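Local coordinates for Dye-decolorizing peroxidase tfu_3078 (Thermobifida fusca, PDB 5FW4), which uses a non-covalently bound heme b and hydrogen peroxide to oxidise many compounds, anthraquinone dyes most readily, although its physiological substrate is unknown, at residues V84-A90 with A210-S216. Coordinates in Å, arbitrary orientation, origin at the centre of the assembly. Residue numbers count along the deposited sequence, not the author numbering.
Sequences VIALDLA and ATAVRWS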
loop_
_atom_site.group_PDB
_atom_site.type_symbol
_atom_site.label_atom_id
_atom_site.label_comp_id
_atom_site.label_asym_id
_atom_site.label_seq_id
_atom_site.Cartn_x
_atom_site.Cartn_y
_atom_site.Cartn_z
ATOM N N VAL A 84 -3.390 0.684 -10.309
ATOM C CA VAL A 84 -4.086 1.236 -11.470
ATOM C C VAL A 84 -3.433 2.558 -11.769
ATOM O O VAL A 84 -3.376 3.441 -10.921
ATOM C CB VAL A 84 -5.591 1.400 -11.211
ATOM C CG1 VAL A 84 -6.259 2.155 -12.366
ATOM C CG2 VAL A 84 -6.187 0.033 -10.975
ATOM N N ILE A 85 -2.904 2.666 -12.997
ATOM C CA ILE A 85 -2.115 3.816 -13.444
ATOM C C ILE A 85 -2.736 4.350 -14.746
ATOM O O ILE A 85 -2.923 3.614 -15.716
ATOM C CB ILE A 85 -0.656 3.436 -13.722
ATOM C CG1 ILE A 85 -0.045 2.692 -12.539
ATOM C CG2 ILE A 85 0.158 4.680 -14.103
ATOM C CD1 ILE A 85 1.246 1.983 -12.890
ATOM N N ALA A 86 -3.128 5.616 -14.709
ATOM C CA ALA A 86 -3.623 6.348 -15.862
ATOM C C ALA A 86 -2.482 7.210 -16.366
ATOM O O ALA A 86 -1.832 7.945 -15.592
ATOM C CB ALA A 86 -4.810 7.218 -15.507
ATOM N N LEU A 87 -2.266 7.133 -17.662
ATOM C CA LEU A 87 -1.243 7.911 -18.322
ATOM C C LEU A 87 -1.764 8.657 -19.553
ATOM O O LEU A 87 -2.662 8.180 -20.255
ATOM C CB LEU A 87 -0.095 6.973 -18.740
ATOM C CG LEU A 87 0.552 5.991 -17.754
ATOM C CD1 LEU A 87 -0.016 4.605 -17.917
ATOM C CD2 LEU A 87 2.081 5.914 -18.032
ATOM N N ASP A 88 -1.113 9.783 -19.878
ATOM C CA ASP A 88 -1.400 10.563 -21.055
ATOM C C ASP A 88 -0.174 10.464 -21.933
ATOM O O ASP A 88 0.933 10.211 -21.420
ATOM C CB ASP A 88 -1.651 12.023 -20.689
ATOM C CG ASP A 88 -2.971 12.200 -19.921
ATOM O OD1 ASP A 88 -3.825 11.357 -20.174
ATOM O OD2 ASP A 88 -3.101 13.129 -19.088
ATOM N N LEU A 89 -0.384 10.648 -23.230
ATOM C CA LEU A 89 0.757 10.898 -24.138
ATOM C C LEU A 89 1.532 12.094 -23.599
ATOM O O LEU A 89 0.945 13.047 -23.099
ATOM C CB LEU A 89 0.243 11.177 -25.534
ATOM C CG LEU A 89 -0.347 10.007 -26.291
ATOM C CD1 LEU A 89 -1.171 10.510 -27.472
ATOM C CD2 LEU A 89 0.789 9.092 -26.759
ATOM N N ALA A 90 2.860 12.081 -23.732
ATOM C CA ALA A 90 3.668 13.186 -23.286
ATOM C C ALA A 90 3.179 14.500 -23.912
ATOM O O ALA A 90 2.716 14.526 -25.036
ATOM C CB ALA A 90 5.122 12.925 -23.660
ATOM N N ALA A 210 7.264 8.521 -24.166
ATOM C CA ALA A 210 6.041 8.725 -24.916
ATOM C C ALA A 210 4.827 9.118 -24.050
ATOM O O ALA A 210 3.804 9.567 -24.584
ATOM C CB ALA A 210 5.727 7.435 -25.661
ATOM N N THR A 211 4.939 8.931 -22.742
ATOM C CA THR A 211 3.764 9.063 -21.850
ATOM C C THR A 211 4.163 9.684 -20.533
ATOM O O THR A 211 5.374 9.753 -20.206
ATOM C CB THR A 211 3.160 7.688 -21.559
ATOM O OG1 THR A 211 4.103 6.873 -20.853
ATOM C CG2 THR A 211 2.678 6.978 -22.837
ATOM N N ALA A 212 3.154 10.121 -19.759
ATOM C CA ALA A 212 3.360 10.704 -18.457
ATOM C C ALA A 212 2.224 10.228 -17.576
ATOM O O ALA A 212 1.131 10.134 -18.082
ATOM C CB ALA A 212 3.303 12.220 -18.534
ATOM N N VAL A 213 2.503 9.955 -16.302
ATOM C CA VAL A 213 1.420 9.521 -15.374
ATOM C C VAL A 213 0.501 10.668 -15.099
ATOM O O VAL A 213 0.935 11.777 -14.822
ATOM C CB VAL A 213 1.961 8.891 -14.078
ATOM C CG1 VAL A 213 0.841 8.516 -13.112
ATOM C CG2 VAL A 213 2.670 7.599 -14.391
ATOM N N ARG A 214 -0.805 10.390 -15.160
ATOM C CA ARG A 214 -1.827 11.384 -14.962
ATOM C C ARG A 214 -2.371 11.216 -13.532
ATOM O O ARG A 214 -2.369 12.174 -12.756
ATOM C CB ARG A 214 -2.948 11.220 -15.960
ATOM C CG ARG A 214 -4.110 12.195 -15.748
ATOM C CD ARG A 214 -5.232 11.830 -16.696
ATOM N NE ARG A 214 -6.347 12.759 -16.636
ATOM C CZ ARG A 214 -6.413 13.922 -17.287
ATOM N NH1 ARG A 214 -5.415 14.340 -18.081
ATOM N NH2 ARG A 214 -7.491 14.690 -17.159
ATOM N N TRP A 215 -2.750 9.991 -13.192
ATOM C CA TRP A 215 -3.043 9.632 -11.796
ATOM C C TRP A 215 -2.817 8.170 -11.604
ATOM O O TRP A 215 -2.875 7.389 -12.542
ATOM C CB TRP A 215 -4.487 10.004 -11.400
ATOM C CG TRP A 215 -5.552 9.362 -12.221
ATOM C CD1 TRP A 215 -6.156 9.874 -13.320
ATOM C CD2 TRP A 215 -6.137 8.071 -12.010
ATOM N NE1 TRP A 215 -7.083 8.993 -13.807
ATOM C CE2 TRP A 215 -7.096 7.879 -13.022
ATOM C CE3 TRP A 215 -5.961 7.070 -11.044
ATOM C CZ2 TRP A 215 -7.860 6.718 -13.116
ATOM C CZ3 TRP A 215 -6.722 5.921 -11.127
ATOM C CH2 TRP A 215 -7.660 5.750 -12.162
ATOM N N SER A 216 -2.566 7.785 -10.378
ATOM C CA SER A 216 -2.476 6.360 -10.049
ATOM C C SER A 216 -2.957 6.067 -8.648
ATOM O O SER A 216 -2.882 6.926 -7.787
ATOM C CB SER A 216 -1.031 5.861 -10.112
ATOM O OG SER A 216 -0.287 6.511 -9.126
#
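A classic beta bulge interrupts the antiparallel pairing of strands 84-89 and 211-216, the first and last in chain order of the four-stranded sheet in the N-terminal of the two ferredoxin-like domains of the DyP fold. At the bulge, Arg-214 N and Trp-215 N both donate to Ala-86 O (2.7 and 3.3 Å), while Ala-86 N returns a bond to Trp-215 O (2.8 Å). Regular pairing resumes beyond it: Asp-88 N donates to Ala-212 O (2.9 Å), Ala-212 N to Asp-88 O (2.8 Å) and Ala-90 N to Ala-210 O (2.8 Å). Because the extra residue shifts the register by one, Arg-214 extends on the same side as Asp-88 and forms a salt bridge, Arg-214 NH1 to Asp-88 OD2 at 2.8 Å; its NE bonds to Cys-180 O. Val-213 CG2 meets Ile-85 CG2 (3.9 Å) and Leu-87 CD2 (4.1 Å), with Trp-363 of the second subunit packing on Ile-85 and Val-213. Trp-215, its NE1 bound to Gly-181 O, receives a CH-pi contact: Ala-86 CB lies 3.5 Å from its five-membered ring centroid.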